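Local coordinates for CPXV018 protein (Cowpox virus, PDB 4PDC) that is an orthopoxvirus MHC class I-like protein that probably binds the NKG2D receptor of natural killer cells in competition with its host ligands, at residues L4-N9 with N57-F62; V21-D24 with I30-F33; E49-F54 with I135-S140; Y80-D85 with F123-W128. The protein carries 2 engineered substitutions. All blocks are in the same frame, centred on the assembly; numbering follows the deposited sequence.

Contact 1. Residues L4-N9 with N57-F62; sequences LAFNFN and NVFSEF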
# COMPACT_ATOMS: atom_id res chain seq x y z
N LEU E 4 -5.37 -8.49 -16.17
CA LEU E 4 -5.44 -9.33 -14.98
C LEU E 4 -6.74 -8.98 -14.26
O LEU E 4 -6.94 -7.83 -13.89
CB LEU E 4 -4.23 -9.11 -14.09
CG LEU E 4 -4.08 -9.96 -12.83
CD1 LEU E 4 -3.95 -11.44 -13.16
CD2 LEU E 4 -2.87 -9.49 -12.06
N ALA E 5 -7.61 -9.97 -14.10
CA ALA E 5 -8.92 -9.74 -13.50
C ALA E 5 -9.09 -10.54 -12.22
O ALA E 5 -8.66 -11.70 -12.13
CB ALA E 5 -10.01 -10.10 -14.49
N PHE E 6 -9.72 -9.91 -11.23
CA PHE E 6 -10.06 -10.54 -9.96
C PHE E 6 -11.57 -10.53 -9.79
O PHE E 6 -12.18 -9.46 -9.84
CB PHE E 6 -9.40 -9.82 -8.79
CG PHE E 6 -7.90 -9.84 -8.83
CD1 PHE E 6 -7.20 -8.95 -9.62
CD2 PHE E 6 -7.19 -10.74 -8.05
CE1 PHE E 6 -5.82 -8.97 -9.65
CE2 PHE E 6 -5.82 -10.76 -8.07
CZ PHE E 6 -5.13 -9.87 -8.87
N ASN E 7 -12.17 -11.70 -9.61
CA ASN E 7 -13.61 -11.79 -9.40
C ASN E 7 -13.94 -12.31 -8.00
O ASN E 7 -13.79 -13.50 -7.72
CB ASN E 7 -14.25 -12.70 -10.45
CG ASN E 7 -15.77 -12.61 -10.46
OD1 ASN E 7 -16.46 -13.55 -10.08
ND2 ASN E 7 -16.29 -11.46 -10.88
N PHE E 8 -14.35 -11.40 -7.13
CA PHE E 8 -14.72 -11.73 -5.76
C PHE E 8 -16.20 -12.03 -5.67
O PHE E 8 -17.01 -11.24 -6.13
CB PHE E 8 -14.37 -10.59 -4.81
CG PHE E 8 -12.92 -10.25 -4.77
CD1 PHE E 8 -12.36 -9.43 -5.75
CD2 PHE E 8 -12.10 -10.72 -3.76
CE1 PHE E 8 -11.02 -9.11 -5.71
CE2 PHE E 8 -10.76 -10.41 -3.73
CZ PHE E 8 -10.22 -9.60 -4.70
N ASN E 9 -16.55 -13.16 -5.07
CA ASN E 9 -17.95 -13.52 -4.87
C ASN E 9 -18.22 -13.96 -3.44
O ASN E 9 -17.51 -14.80 -2.89
CB ASN E 9 -18.37 -14.62 -5.83
CG ASN E 9 -19.84 -14.94 -5.74
OD1 ASN E 9 -20.69 -14.09 -6.03
ND2 ASN E 9 -20.16 -16.16 -5.34
N ASN E 57 -3.55 -13.85 1.50
CA ASN E 57 -3.75 -12.87 2.56
C ASN E 57 -4.72 -11.77 2.16
O ASN E 57 -5.63 -11.44 2.91
CB ASN E 57 -2.41 -12.26 2.97
CG ASN E 57 -1.55 -13.21 3.78
OD1 ASN E 57 -2.06 -14.00 4.57
ND2 ASN E 57 -0.24 -13.13 3.59
N VAL E 58 -4.52 -11.20 0.98
CA VAL E 58 -5.40 -10.14 0.49
C VAL E 58 -6.83 -10.64 0.35
O VAL E 58 -7.77 -9.92 0.68
CB VAL E 58 -4.91 -9.59 -0.87
CG1 VAL E 58 -5.93 -8.62 -1.45
CG2 VAL E 58 -3.57 -8.90 -0.70
N PHE E 59 -7.00 -11.86 -0.15
CA PHE E 59 -8.33 -12.39 -0.38
C PHE E 59 -9.03 -12.69 0.95
O PHE E 59 -10.19 -12.33 1.13
CB PHE E 59 -8.27 -13.65 -1.25
CG PHE E 59 -7.80 -13.40 -2.67
CD1 PHE E 59 -7.57 -12.11 -3.13
CD2 PHE E 59 -7.57 -14.46 -3.53
CE1 PHE E 59 -7.12 -11.88 -4.42
CE2 PHE E 59 -7.13 -14.24 -4.83
CZ PHE E 59 -6.90 -12.95 -5.27
N SER E 60 -8.34 -13.35 1.87
CA SER E 60 -8.92 -13.67 3.17
C SER E 60 -9.36 -12.40 3.90
O SER E 60 -10.47 -12.33 4.43
CB SER E 60 -7.94 -14.46 4.03
OG SER E 60 -7.61 -15.70 3.43
N GLU E 61 -8.49 -11.40 3.89
CA GLU E 61 -8.78 -10.12 4.54
C GLU E 61 -9.94 -9.39 3.85
O GLU E 61 -10.74 -8.74 4.52
CB GLU E 61 -7.54 -9.23 4.55
CG GLU E 61 -6.40 -9.76 5.41
CD GLU E 61 -6.67 -9.67 6.90
OE1 GLU E 61 -7.70 -9.06 7.29
OE2 GLU E 61 -5.86 -10.20 7.69
N PHE E 62 -10.03 -9.51 2.53
CA PHE E 62 -11.13 -8.89 1.78
C PHE E 62 -12.48 -9.30 2.35
O PHE E 62 -13.37 -8.47 2.52
CB PHE E 62 -11.06 -9.27 0.30
CG PHE E 62 -12.21 -8.75 -0.52
CD1 PHE E 62 -12.13 -7.51 -1.15
CD2 PHE E 62 -13.37 -9.49 -0.67
CE1 PHE E 62 -13.19 -7.03 -1.90
CE2 PHE E 62 -14.43 -9.01 -1.43
CZ PHE E 62 -14.34 -7.78 -2.04
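Phe8 is the bump that strand 4-9 pushes into helix 57-62, and the hollow it fills is walled by Phe59 and Phe62, one helical turn apart. Against Phe62 the fit is a face-to-face stack, with centroids 4.2 Å apart and planes 28° from parallel; Phe8 CD2 lies over the Phe62 face toward its rim, 3.6 Å from Phe62 CD2. The far end of the same ring turns its edge to the face of Phe59, an offset edge-to-face pair in which Phe8 CE2 comes to 3.7 Å from Phe59 CD1. Phe59 points its own tip down to the strand, so that it rests against both strand phenylalanines. There it meets Phe6 rim to rim, Phe59 CZ to Phe6 CD2 at 3.6 Å, with neither ring covering the other. Phe62 can bring its ring flat against Phe8 because its CG is trans to the backbone N (chi1 176°), while Phe59 takes the other common setting (chi1 -66°) and swings the opposite way along the helix. This buried aromatic cluster seats helix 51-64 on the middle of the sheet: Tyr55 packs on both Phe6 and Phe59, Val21 of strand 16-25 lies beside Phe8, and Leu125 of helix 113-126 touches Phe8 as well.

Contact 2. Residues V21-D24 with I30-F33; sequences VDVD and IITF. Engineered in segment 21-24: Asp24 (natural residue Tyr).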
# COMPACT_ATOMS: atom_id res chain seq x y z
N VAL E 21 -12.72 -16.42 -4.83
CA VAL E 21 -12.08 -15.48 -5.73
C VAL E 21 -11.46 -16.23 -6.91
O VAL E 21 -10.86 -17.29 -6.72
CB VAL E 21 -10.98 -14.66 -5.03
CG1 VAL E 21 -10.52 -13.53 -5.94
CG2 VAL E 21 -11.49 -14.10 -3.71
N ASP E 22 -11.63 -15.67 -8.11
CA ASP E 22 -11.01 -16.18 -9.33
C ASP E 22 -10.07 -15.12 -9.90
O ASP E 22 -10.44 -13.95 -10.02
CB ASP E 22 -12.06 -16.53 -10.39
CG ASP E 22 -13.03 -17.59 -9.92
OD1 ASP E 22 -12.60 -18.53 -9.22
OD2 ASP E 22 -14.23 -17.48 -10.25
N VAL E 23 -8.86 -15.54 -10.24
CA VAL E 23 -7.90 -14.65 -10.89
C VAL E 23 -7.71 -15.10 -12.33
O VAL E 23 -7.27 -16.23 -12.58
CB VAL E 23 -6.55 -14.63 -10.18
CG1 VAL E 23 -5.66 -13.54 -10.77
CG2 VAL E 23 -6.74 -14.40 -8.68
N ASP E 24 -8.04 -14.22 -13.27
CA ASP E 24 -7.94 -14.53 -14.69
C ASP E 24 -6.86 -13.68 -15.34
O ASP E 24 -6.84 -12.46 -15.19
CB ASP E 24 -9.28 -14.29 -15.39
CG ASP E 24 -10.41 -15.12 -14.81
OD1 ASP E 24 -10.14 -16.19 -14.23
OD2 ASP E 24 -11.58 -14.71 -14.95
N ILE E 30 -6.11 -18.52 -13.67
CA ILE E 30 -4.78 -18.96 -13.27
C ILE E 30 -4.69 -19.27 -11.78
O ILE E 30 -3.85 -20.06 -11.35
CB ILE E 30 -3.70 -17.90 -13.63
CG1 ILE E 30 -3.97 -16.57 -12.91
CG2 ILE E 30 -3.66 -17.68 -15.14
CD1 ILE E 30 -2.79 -15.61 -12.93
N ILE E 31 -5.56 -18.64 -10.99
CA ILE E 31 -5.60 -18.86 -9.55
C ILE E 31 -7.06 -18.92 -9.09
O ILE E 31 -7.93 -18.27 -9.67
CB ILE E 31 -4.87 -17.73 -8.78
CG1 ILE E 31 -3.40 -17.64 -9.20
CG2 ILE E 31 -4.96 -17.94 -7.28
CD1 ILE E 31 -2.73 -16.35 -8.76
N THR E 32 -7.32 -19.70 -8.05
CA THR E 32 -8.64 -19.72 -7.44
C THR E 32 -8.51 -19.86 -5.92
O THR E 32 -7.53 -20.40 -5.42
CB THR E 32 -9.53 -20.86 -8.00
OG1 THR E 32 -10.88 -20.68 -7.56
CG2 THR E 32 -9.02 -22.22 -7.58
N PHE E 33 -9.52 -19.36 -5.22
CA PHE E 33 -9.52 -19.28 -3.77
C PHE E 33 -10.92 -19.64 -3.29
O PHE E 33 -11.90 -19.08 -3.79
CB PHE E 33 -9.11 -17.87 -3.32
CG PHE E 33 -9.21 -17.62 -1.84
CD1 PHE E 33 -8.23 -18.07 -0.98
CD2 PHE E 33 -10.28 -16.92 -1.31
CE1 PHE E 33 -8.32 -17.84 0.38
CE2 PHE E 33 -10.38 -16.68 0.05
CZ PHE E 33 -9.39 -17.14 0.89
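Val23 and Ile31 stand side by side and point the same way out of the two antiparallel strands, their CB atoms 3.8 Å apart. Ile31 CB touches Val23 CG2 just as closely, and this flank of the sheet is the one that carries Val21 and Phe33 too. The Phe33 ring leans across Val21 instead of running alongside it, and Val21 CG2 reaches Phe33 CD2 at 3.9 Å from a slant to the ring. Asp22 and Thr32 point to the opposite face, again alongside each other: Thr32 OG1 gives its hydrogen to Asp22 OD1 at 3.2 Å, arriving almost in line with the C-O bond of the carboxylate. With OG1 trans to the Thr32 backbone N (chi1 -169°), the hydroxyl lies on the aspartate side.

The backbone ladder is regular at the Val21 end, where Val21 and Phe33 form a hydrogen-bonded pair, and disturbed at the other. Val23 N bonds straight to Ile31 O, but Val23 O takes its short bond from Ile30 N (2.8 Å) and only a weak one from Ile31 N (3.4 Å). A helix-like psi of -26° at Ile30 lets Ile30 and Ile31 share Val23 as partner. Ile30 CG1 sits between its own backbone N and carbonyl carbon (chi1 61°), 3.3 Å from Val23 O, and its branch crosses Val23 CG1. Outside the pair, Tyr55 and Phe59 of helix 51-64 cover the apolar side chains of Ile31 and Val21. Two residues facing one make this a classic beta bulge, set in the hairpin of strands 16-25 and 29-33.

Contact 3. Residues E49-F54 with I135-S140; sequences EIFLPF and IMHLRS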
# COMPACT_ATOMS: atom_id res chain seq x y z
N GLU E 49 5.82 -18.87 -5.20
CA GLU E 49 5.98 -18.56 -3.78
C GLU E 49 5.85 -17.06 -3.52
O GLU E 49 6.12 -16.59 -2.42
CB GLU E 49 7.34 -19.07 -3.27
CG GLU E 49 8.53 -18.57 -4.06
CD GLU E 49 9.86 -19.13 -3.58
OE1 GLU E 49 10.85 -19.05 -4.34
OE2 GLU E 49 9.93 -19.64 -2.44
N ILE E 50 5.40 -16.32 -4.53
CA ILE E 50 5.30 -14.86 -4.44
C ILE E 50 3.85 -14.38 -4.47
O ILE E 50 3.41 -13.67 -3.57
CB ILE E 50 6.06 -14.19 -5.60
CG1 ILE E 50 7.55 -14.54 -5.51
CG2 ILE E 50 5.87 -12.68 -5.57
CD1 ILE E 50 8.30 -14.29 -6.79
N PHE E 51 3.12 -14.76 -5.50
CA PHE E 51 1.77 -14.23 -5.70
C PHE E 51 0.71 -15.01 -4.92
O PHE E 51 -0.18 -14.40 -4.33
CB PHE E 51 1.46 -14.22 -7.19
CG PHE E 51 2.38 -13.34 -7.97
CD1 PHE E 51 2.14 -11.98 -8.08
CD2 PHE E 51 3.53 -13.86 -8.56
CE1 PHE E 51 3.01 -11.16 -8.78
CE2 PHE E 51 4.39 -13.04 -9.26
CZ PHE E 51 4.14 -11.69 -9.37
N LEU E 52 0.81 -16.33 -4.90
CA LEU E 52 -0.16 -17.15 -4.18
C LEU E 52 -0.26 -16.76 -2.70
O LEU E 52 -1.36 -16.53 -2.19
CB LEU E 52 0.18 -18.64 -4.31
CG LEU E 52 0.02 -19.27 -5.70
CD1 LEU E 52 0.42 -20.74 -5.65
CD2 LEU E 52 -1.39 -19.12 -6.25
N PRO E 53 0.88 -16.69 -1.99
CA PRO E 53 0.77 -16.35 -0.56
C PRO E 53 0.29 -14.92 -0.33
O PRO E 53 -0.42 -14.67 0.64
CB PRO E 53 2.20 -16.53 -0.03
CG PRO E 53 3.07 -16.44 -1.23
CD PRO E 53 2.27 -16.97 -2.38
N PHE E 54 0.66 -14.01 -1.23
CA PHE E 54 0.21 -12.63 -1.16
C PHE E 54 -1.30 -12.55 -1.34
O PHE E 54 -2.00 -11.93 -0.54
CB PHE E 54 0.93 -11.78 -2.21
CG PHE E 54 0.53 -10.34 -2.22
CD1 PHE E 54 1.07 -9.44 -1.32
CD2 PHE E 54 -0.38 -9.86 -3.15
CE1 PHE E 54 0.71 -8.11 -1.33
CE2 PHE E 54 -0.75 -8.53 -3.17
CZ PHE E 54 -0.20 -7.65 -2.25
N ILE E 135 -0.96 -3.78 -12.05
CA ILE E 135 -0.27 -3.68 -13.33
C ILE E 135 1.10 -4.36 -13.26
O ILE E 135 1.51 -5.06 -14.19
CB ILE E 135 -0.08 -2.21 -13.77
CG1 ILE E 135 -1.44 -1.54 -14.01
CG2 ILE E 135 0.80 -2.11 -15.02
CD1 ILE E 135 -2.19 -2.04 -15.24
N MET E 136 1.81 -4.16 -12.15
CA MET E 136 3.13 -4.75 -12.00
C MET E 136 3.02 -6.27 -11.82
O MET E 136 3.87 -7.01 -12.33
CB MET E 136 3.87 -4.11 -10.82
CG MET E 136 4.21 -2.64 -11.07
SD MET E 136 5.35 -2.41 -12.44
CE MET E 136 6.89 -2.90 -11.67
N HIS E 137 2.00 -6.72 -11.11
CA HIS E 137 1.73 -8.16 -11.01
C HIS E 137 1.40 -8.73 -12.38
O HIS E 137 1.88 -9.79 -12.76
CB HIS E 137 0.59 -8.45 -10.04
CG HIS E 137 0.95 -8.28 -8.59
ND1 HIS E 137 0.36 -9.02 -7.59
CD2 HIS E 137 1.84 -7.46 -7.99
CE1 HIS E 137 0.87 -8.66 -6.43
NE2 HIS E 137 1.77 -7.72 -6.64
N LEU E 138 0.56 -8.01 -13.12
CA LEU E 138 0.15 -8.42 -14.46
C LEU E 138 1.37 -8.64 -15.36
O LEU E 138 1.49 -9.67 -16.00
CB LEU E 138 -0.79 -7.37 -15.07
CG LEU E 138 -1.08 -7.49 -16.57
CD1 LEU E 138 -1.64 -8.86 -16.93
CD2 LEU E 138 -2.05 -6.39 -17.00
N ARG E 139 2.27 -7.67 -15.38
CA ARG E 139 3.46 -7.76 -16.21
C ARG E 139 4.36 -8.92 -15.75
O ARG E 139 4.94 -9.63 -16.57
CB ARG E 139 4.22 -6.43 -16.18
CG ARG E 139 3.46 -5.31 -16.88
CD ARG E 139 4.18 -3.98 -16.74
NE ARG E 139 5.46 -3.97 -17.44
CZ ARG E 139 6.42 -3.07 -17.22
NH1 ARG E 139 6.25 -2.11 -16.32
NH2 ARG E 139 7.56 -3.15 -17.90
N SER E 140 4.46 -9.11 -14.44
CA SER E 140 5.27 -10.20 -13.90
C SER E 140 4.64 -11.56 -14.24
O SER E 140 5.35 -12.53 -14.50
CB SER E 140 5.44 -10.05 -12.39
OG SER E 140 5.98 -8.79 -12.06
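Two edge-to-face ring contacts join Phe51 and Phe54 to His137, and they use different parts of the imidazole. Phe51 offers its edge to the His137 face: Phe51 CE1 stands 3.5 Å from His137 CG, and the planes are 80° apart. Phe54 is the receiving ring in the second pair, offset, with the imidazole edge turned to its face and His137 CE1 3.6 Å from Phe54 CE2. The histidine chain leaves its helix with chi1 at -74° and reaches across to lie between the two phenylalanines.

As in an MHC class I-like platform, two helical arms lie over one antiparallel sheet, and this aromatic cluster bridges helix 51-64 and helix 131-146.

Apolar contact continues one turn further along, where Phe51 CZ packs 3.7 Å from Ser140 CB.

Polar bonds hold the helix-side partners. His137 ND1 is hydrogen-bonded to Tyr55 OH, which fixes the imidazole's rotation. Ser140 OG turns back to Met136 O at 2.8 Å, and the same carbonyl accepts Ser140 N from the other face of its plane. Aromatic side chains of another protein in the assembly pack on His137 and Ser140.

Contact 4. Residues Y80-D85 with F123-W128; sequences YFYECD and FRLKKW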
# COMPACT_ATOMS: atom_id res chain seq x y z
N TYR E 80 -17.80 -8.61 -6.72
CA TYR E 80 -16.94 -7.48 -7.00
C TYR E 80 -15.90 -7.90 -8.02
O TYR E 80 -15.12 -8.82 -7.79
CB TYR E 80 -16.26 -6.97 -5.73
CG TYR E 80 -15.27 -5.85 -5.97
CD1 TYR E 80 -15.66 -4.66 -6.58
CD2 TYR E 80 -13.95 -5.98 -5.56
CE1 TYR E 80 -14.75 -3.64 -6.79
CE2 TYR E 80 -13.04 -4.96 -5.76
CZ TYR E 80 -13.44 -3.79 -6.38
OH TYR E 80 -12.53 -2.78 -6.57
N PHE E 81 -15.90 -7.21 -9.16
CA PHE E 81 -15.00 -7.52 -10.26
C PHE E 81 -14.00 -6.38 -10.38
O PHE E 81 -14.40 -5.23 -10.45
CB PHE E 81 -15.79 -7.71 -11.56
CG PHE E 81 -14.93 -7.91 -12.77
CD1 PHE E 81 -14.38 -9.16 -13.05
CD2 PHE E 81 -14.69 -6.87 -13.65
CE1 PHE E 81 -13.60 -9.35 -14.17
CE2 PHE E 81 -13.91 -7.06 -14.78
CZ PHE E 81 -13.37 -8.30 -15.04
N TYR E 82 -12.71 -6.71 -10.37
CA TYR E 82 -11.66 -5.71 -10.53
C TYR E 82 -10.64 -6.18 -11.56
O TYR E 82 -10.09 -7.27 -11.44
CB TYR E 82 -10.97 -5.41 -9.20
CG TYR E 82 -9.90 -4.36 -9.35
CD1 TYR E 82 -10.22 -3.01 -9.38
CD2 TYR E 82 -8.56 -4.71 -9.49
CE1 TYR E 82 -9.25 -2.04 -9.53
CE2 TYR E 82 -7.58 -3.75 -9.64
CZ TYR E 82 -7.93 -2.42 -9.66
OH TYR E 82 -6.96 -1.45 -9.81
N GLU E 83 -10.40 -5.34 -12.56
CA GLU E 83 -9.53 -5.69 -13.67
C GLU E 83 -8.59 -4.54 -14.00
O GLU E 83 -9.02 -3.40 -14.13
CB GLU E 83 -10.36 -6.04 -14.91
CG GLU E 83 -9.54 -6.45 -16.12
CD GLU E 83 -10.39 -6.57 -17.37
OE1 GLU E 83 -10.55 -5.55 -18.07
OE2 GLU E 83 -10.90 -7.68 -17.65
N CYS E 84 -7.30 -4.86 -14.13
CA CYS E 84 -6.34 -3.89 -14.65
C CYS E 84 -5.88 -4.38 -16.02
O CYS E 84 -5.84 -5.59 -16.29
CB CYS E 84 -5.16 -3.69 -13.70
SG CYS E 84 -4.03 -5.09 -13.45
N ASP E 85 -5.57 -3.43 -16.89
CA ASP E 85 -5.26 -3.71 -18.29
C ASP E 85 -3.99 -2.96 -18.68
O ASP E 85 -3.89 -1.75 -18.49
CB ASP E 85 -6.43 -3.28 -19.18
CG ASP E 85 -6.19 -3.56 -20.65
OD1 ASP E 85 -5.30 -2.92 -21.25
OD2 ASP E 85 -6.91 -4.42 -21.21
N PHE E 123 -12.02 -0.46 -1.36
CA PHE E 123 -11.27 -0.18 -0.14
C PHE E 123 -10.63 -1.44 0.43
O PHE E 123 -9.43 -1.47 0.70
CB PHE E 123 -12.21 0.47 0.88
CG PHE E 123 -11.63 0.65 2.25
CD1 PHE E 123 -10.96 1.82 2.58
CD2 PHE E 123 -11.78 -0.32 3.22
CE1 PHE E 123 -10.44 2.00 3.85
CE2 PHE E 123 -11.26 -0.15 4.49
CZ PHE E 123 -10.59 1.02 4.80
N ARG E 124 -11.43 -2.50 0.58
CA ARG E 124 -10.96 -3.72 1.21
C ARG E 124 -9.95 -4.47 0.32
O ARG E 124 -9.11 -5.21 0.83
CB ARG E 124 -12.15 -4.62 1.55
CG ARG E 124 -12.87 -4.21 2.84
CD ARG E 124 -14.34 -4.57 2.82
NE ARG E 124 -14.54 -5.88 2.23
CZ ARG E 124 -15.38 -6.16 1.25
NH1 ARG E 124 -16.18 -5.24 0.72
NH2 ARG E 124 -15.45 -7.40 0.81
N LEU E 125 -10.02 -4.25 -0.99
CA LEU E 125 -9.05 -4.84 -1.91
C LEU E 125 -7.73 -4.07 -1.93
O LEU E 125 -6.66 -4.67 -1.95
CB LEU E 125 -9.63 -4.90 -3.33
CG LEU E 125 -8.63 -5.27 -4.43
CD1 LEU E 125 -8.00 -6.62 -4.18
CD2 LEU E 125 -9.30 -5.23 -5.80
N LYS E 126 -7.82 -2.75 -1.92
CA LYS E 126 -6.65 -1.92 -2.21
C LYS E 126 -5.81 -1.57 -0.99
O LYS E 126 -4.89 -0.76 -1.08
CB LYS E 126 -7.09 -0.64 -2.92
CG LYS E 126 -7.57 -0.89 -4.34
CD LYS E 126 -7.78 0.40 -5.10
CE LYS E 126 -8.02 0.14 -6.58
NZ LYS E 126 -8.09 1.41 -7.35
N LYS E 127 -6.12 -2.18 0.15
CA LYS E 127 -5.36 -1.91 1.36
C LYS E 127 -3.87 -2.14 1.12
O LYS E 127 -3.05 -1.28 1.44
CB LYS E 127 -5.86 -2.80 2.50
CG LYS E 127 -5.30 -2.44 3.87
CD LYS E 127 -6.04 -3.18 4.96
CE LYS E 127 -5.51 -2.85 6.34
NZ LYS E 127 -6.35 -3.48 7.40
N TRP E 128 -3.53 -3.28 0.53
CA TRP E 128 -2.14 -3.63 0.23
C TRP E 128 -1.90 -3.83 -1.27
O TRP E 128 -0.79 -4.17 -1.68
CB TRP E 128 -1.73 -4.89 0.99
CG TRP E 128 -1.66 -4.69 2.47
CD1 TRP E 128 -2.58 -5.09 3.40
CD2 TRP E 128 -0.63 -4.01 3.20
NE1 TRP E 128 -2.17 -4.72 4.66
CE2 TRP E 128 -0.98 -4.06 4.56
CE3 TRP E 128 0.56 -3.39 2.82
CZ2 TRP E 128 -0.18 -3.49 5.55
CZ3 TRP E 128 1.35 -2.83 3.81
CH2 TRP E 128 0.98 -2.89 5.16
O HOH W 1 -7.82 0.79 -9.87
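Tyr80, Tyr82 and Leu125 all carry CG trans to the backbone N (chi1 176°, -179° and 169°), so the two rings rise from the strand toward the helix and the leucine reaches down to meet them. This is consistent with the helix-over-sheet layer of an MHC class I-like platform, with helix 113-126 resting on strand 75-87.

One methyl does most of the work. Leu125 CD2 fits into the corner formed by the two tyrosines, crossing both side chains at about a right angle. It comes to the edge of the Tyr80 ring, near its plane, 3.7 Å from Tyr80 CE2. It also meets the root of Tyr82, again 3.7 Å away at Tyr82 CG and little further at CB and CD2, approaching at a slant. The strand spaces Tyr80 and Tyr82 two residues apart, on the same face of the sheet, and that spacing makes the notch the methyl occupies.

The phenol end of Tyr82 lies beside Lys126, whose chain runs out extended to bring CE within 3.8 Å of Tyr82 OH. Glu122, one turn back on the helix, pairs with the ammonium in a salt bridge, while the hydroxyl of Tyr80 is bonded to Gln95. Cys84, further along the same strand, is tied by a disulfide to Cys134 of helix 131-146. Lys126 NZ also donates to a water at 2.6 Å, which lies at the edge of the Tyr82 ring; its 2.4 Å separation from Tyr82 OH is too short to be taken at face value.

In the fold
Contacts 1, 2 and 4 lie on one antiparallel sheet, where strands 29-33, 16-25, 2-13 and 75-87 follow in that order; contact 1 is central, its centre 8 Å from that of contact 2 and 7 Å from that of contact 4. Contacts 1 and 3 share helix 51-64, while contacts 3 and 4 take the consecutive helices 131-146 and 113-126. Along the chain, contact 2 falls inside the loop closed by contact 1, contact 4 inside that of contact 3, and contacts 1 and 3 interlock. Both helical arms are thus held to the sheet and to each other, a compact platform consistent with receptor binding.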